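Protein SeqA (Vibrio cholerae, PDB 3SK7) binds pairs of hemimethylated GATC sequences at the replication origin and so keeps newly replicated origins from firing again within one cell cycle. Local coordinates at residues Q61-S66 and W81-N86. Sequence-based numbering, arbitrary orientation.
Sequences QTLLAS and WVITNN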
ATOM      1  N   GLN A  61     -16.335   2.139   7.509  1.00 14.49           N
ATOM      2  CA  GLN A  61     -17.133   1.451   8.509  0.50 16.17           C
ATOM      3  C   GLN A  61     -16.808  -0.027   8.608  1.00 16.71           C
ATOM      4  O   GLN A  61     -16.785  -0.590   9.697  1.00 16.48           O
ATOM      5  CB  GLN A  61     -18.622   1.625   8.225  0.50 19.08           C
ATOM      6  CG  GLN A  61     -19.520   0.990   9.294  0.50 21.43           C
ATOM      7  CD  GLN A  61     -19.243   1.530  10.698  0.50 29.84           C
ATOM      8  OE1 GLN A  61     -19.398   2.725  10.959  0.50 35.84           O
ATOM      9  NE2 GLN A  61     -18.825   0.647  11.605  0.50 22.70           N
ATOM     10  N   THR A  62     -16.572  -0.655   7.475  1.00 13.74           N
ATOM     11  CA  THR A  62     -16.214  -2.069   7.465  1.00 15.24           C
ATOM     12  C   THR A  62     -14.984  -2.317   8.345  1.00 14.70           C
ATOM     13  O   THR A  62     -14.882  -3.320   9.083  1.00 16.63           O
ATOM     14  CB  THR A  62     -15.936  -2.557   6.041  1.00 15.47           C
ATOM     15  OG1 THR A  62     -17.156  -2.568   5.288  1.00 19.22           O
ATOM     16  CG2 THR A  62     -15.335  -3.946   6.057  1.00 16.29           C
ATOM     17  N   LEU A  63     -14.040  -1.388   8.279  1.00 10.63           N
ATOM     18  CA  LEU A  63     -12.838  -1.557   9.050  1.00  9.59           C
ATOM     19  C   LEU A  63     -13.076  -1.248  10.524  1.00 10.65           C
ATOM     20  O   LEU A  63     -12.494  -1.895  11.404  1.00 13.61           O
ATOM     21  CB  LEU A  63     -11.695  -0.694   8.500  1.00  9.95           C
ATOM     22  CG  LEU A  63     -11.216  -1.069   7.109  1.00 10.99           C
ATOM     23  CD1 LEU A  63     -10.115  -0.091   6.670  1.00 12.18           C
ATOM     24  CD2 LEU A  63     -10.741  -2.498   7.061  1.00 10.55           C
ATOM     25  N   LEU A  64     -13.945  -0.279  10.809  1.00 11.95           N
ATOM     26  CA  LEU A  64     -14.344  -0.053  12.198  1.00 14.46           C
ATOM     27  C   LEU A  64     -15.159  -1.228  12.763  1.00 15.49           C
ATOM     28  O   LEU A  64     -15.085  -1.532  13.955  1.00 16.98           O
ATOM     29  CB  LEU A  64     -15.131   1.251  12.323  1.00 15.64           C
ATOM     30  CG  LEU A  64     -14.316   2.508  12.052  1.00 15.30           C
ATOM     31  CD1 LEU A  64     -15.200   3.733  12.161  1.00 19.89           C
ATOM     32  CD2 LEU A  64     -13.182   2.627  12.987  1.00 19.31           C
ATOM     33  N   ALA A  65     -15.904  -1.920  11.905  1.00 15.04           N
ATOM     34  CA  ALA A  65     -16.642  -3.110  12.326  1.00 18.05           C
ATOM     35  C   ALA A  65     -15.675  -4.229  12.661  1.00 20.08           C
ATOM     36  O   ALA A  65     -15.940  -5.031  13.546  1.00 20.32           O
ATOM     37  CB  ALA A  65     -17.582  -3.564  11.236  1.00 19.81           C
ATOM     38  N   SER A  66     -14.566  -4.325  11.933  1.00 17.79           N
ATOM     39  CA  SER A  66     -13.520  -5.286  12.314  1.00 19.17           C
ATOM     40  C   SER A  66     -12.821  -4.969  13.658  1.00 19.57           C
ATOM     41  O   SER A  66     -12.414  -5.880  14.367  1.00 19.15           O
ATOM     42  CB  SER A  66     -12.491  -5.475  11.196  1.00 22.51           C
ATOM     43  OG  SER A  66     -11.614  -4.372  11.111  1.00 22.25           O
ATOM     44  N   TRP A  81      -9.676   1.953   1.672  1.00  8.31           N
ATOM     45  CA  TRP A  81      -9.285   2.322   3.017  1.00  8.39           C
ATOM     46  C   TRP A  81      -8.383   1.230   3.554  1.00  7.29           C
ATOM     47  O   TRP A  81      -8.487   0.062   3.139  1.00  7.53           O
ATOM     48  CB  TRP A  81     -10.514   2.419   3.930  1.00  9.22           C
ATOM     49  CG  TRP A  81     -11.407   3.594   3.607  1.00  8.48           C
ATOM     50  CD1 TRP A  81     -12.193   3.762   2.501  1.00 10.32           C
ATOM     51  CD2 TRP A  81     -11.570   4.767   4.397  1.00  9.42           C
ATOM     52  NE1 TRP A  81     -12.835   4.983   2.557  1.00 11.45           N
ATOM     53  CE2 TRP A  81     -12.457   5.621   3.707  1.00 10.65           C
ATOM     54  CE3 TRP A  81     -11.048   5.187   5.615  1.00 10.21           C
ATOM     55  CZ2 TRP A  81     -12.835   6.864   4.207  1.00 12.59           C
ATOM     56  CZ3 TRP A  81     -11.437   6.409   6.111  1.00 10.96           C
ATOM     57  CH2 TRP A  81     -12.314   7.236   5.408  1.00 12.55           C
ATOM     58  N   VAL A  82      -7.486   1.613   4.467  1.00  6.83           N
ATOM     59  CA  VAL A  82      -6.566   0.663   5.085  1.00  7.22           C
ATOM     60  C   VAL A  82      -6.436   0.928   6.571  1.00  8.90           C
ATOM     61  O   VAL A  82      -6.550   2.067   7.007  1.00  9.95           O
ATOM     62  CB  VAL A  82      -5.192   0.709   4.381  1.00  8.46           C
ATOM     63  CG1 VAL A  82      -4.497   2.056   4.562  1.00  8.61           C
ATOM     64  CG2 VAL A  82      -4.283  -0.388   4.851  1.00  7.68           C
ATOM     65  N   ILE A  83      -6.243  -0.122   7.357  1.00  7.35           N
ATOM     66  CA  ILE A  83      -5.999   0.045   8.775  1.00  9.36           C
ATOM     67  C   ILE A  83      -4.571   0.567   9.023  1.00  9.80           C
ATOM     68  O   ILE A  83      -3.616   0.187   8.334  1.00 11.37           O
ATOM     69  CB  ILE A  83      -6.287  -1.226   9.580  1.00 10.84           C
ATOM     70  CG1 ILE A  83      -5.256  -2.310   9.304  1.00 13.66           C
ATOM     71  CG2 ILE A  83      -7.700  -1.735   9.279  1.00 14.13           C
ATOM     72  CD1 ILE A  83      -5.423  -3.514  10.202  1.00 16.61           C
ATOM     73  N   THR A  84      -4.436   1.480   9.984  1.00 10.21           N
ATOM     74  CA  THR A  84      -3.157   2.102  10.263  1.00 11.83           C
ATOM     75  C   THR A  84      -2.730   1.993  11.706  1.00 12.87           C
ATOM     76  O   THR A  84      -1.741   2.615  12.079  1.00 15.24           O
ATOM     77  CB  THR A  84      -3.093   3.567   9.836  1.00 12.48           C
ATOM     78  OG1 THR A  84      -3.902   4.373  10.699  1.00 16.02           O
ATOM     79  CG2 THR A  84      -3.550   3.753   8.421  1.00 15.42           C
ATOM     80  N   ASN A  85      -3.422   1.167  12.488  1.00 17.38           N
ATOM     81  CA  ASN A  85      -3.019   0.913  13.877  1.00 22.17           C
ATOM     82  C   ASN A  85      -1.880  -0.087  13.913  1.00 20.22           C
ATOM     83  O   ASN A  85      -1.998  -1.175  14.484  1.00 26.23           O
ATOM     84  CB  ASN A  85      -4.188   0.350  14.702  1.00 27.72           C
ATOM     85  CG  ASN A  85      -4.588  -1.067  14.261  1.00 30.43           C
ATOM     86  OD1 ASN A  85      -4.378  -1.455  13.113  1.00 28.90           O
ATOM     87  ND2 ASN A  85      -5.154  -1.839  15.179  1.00 34.08           N
ATOM     88  N   ASN A  86      -0.769   0.265  13.296  1.00 17.68           N
ATOM     89  CA  ASN A  86       0.300  -0.707  13.142  1.00 17.71           C
ATOM     90  C   ASN A  86       1.658  -0.031  13.037  1.00 14.30           C
ATOM     91  O   ASN A  86       1.732   1.172  12.828  1.00 15.47           O
ATOM     92  CB  ASN A  86       0.058  -1.600  11.920  1.00 21.95           C
ATOM     93  CG  ASN A  86      -0.451  -0.830  10.711  1.00 15.73           C
ATOM     94  OD1 ASN A  86       0.084   0.221  10.351  1.00 15.97           O
ATOM     95  ND2 ASN A  86      -1.502  -1.342  10.092  1.00 20.03           N
TER
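A single side chain, Leu63, carries the whole meeting between the short helix 60-66 and segment 81-86. Its two methyls take mostly different partners. CD1 reaches the strand backbone, lying 3.7 Å from CB of Trp81 and 3.8 Å from the carbonyl carbon of Val82, while CD2 rests 3.8 Å from the branch methyl CG2 of Ile83. The leucine takes a relaxed helical shape, CG anti to its own carbonyl carbon (chi1 -65°), which extends the fork from the helix toward the strand. A forked aliphatic chain suits this place, since it can reach Trp81 with one branch and Ile83 with the other. Trp81 meets the leucine with CB and its backbone carbonyl carbon; the indole leads away from the helix. Ile83 directs CG2 at the helix because that branch stands anti to the carbonyl carbon. Val82, between them, points the other way and packs on Phe27, Met28 and Met94 of helices 23-37 and 88-101, so the central strand of the small antiparallel sheet separates the two layers. Ala57 and Pro72 also pack on Leu63. Around this apolar patch the polar groups are paired locally: Ser66 OG bonds to Leu63 O at 2.6 Å, an oxygen that Thr70 OG1 also engages, and Asn86 ND2 reaches Ile83 O at 3.1 Å from above the carbonyl plane, spanning the inverse gamma turn centred on Asn85. With leucine methyls set against CB, a branch methyl and backbone carbonyl carbons, and just 151 Å² buried, the segments are joined here by dispersion and the hydrophobic effect, without directional bonds between them.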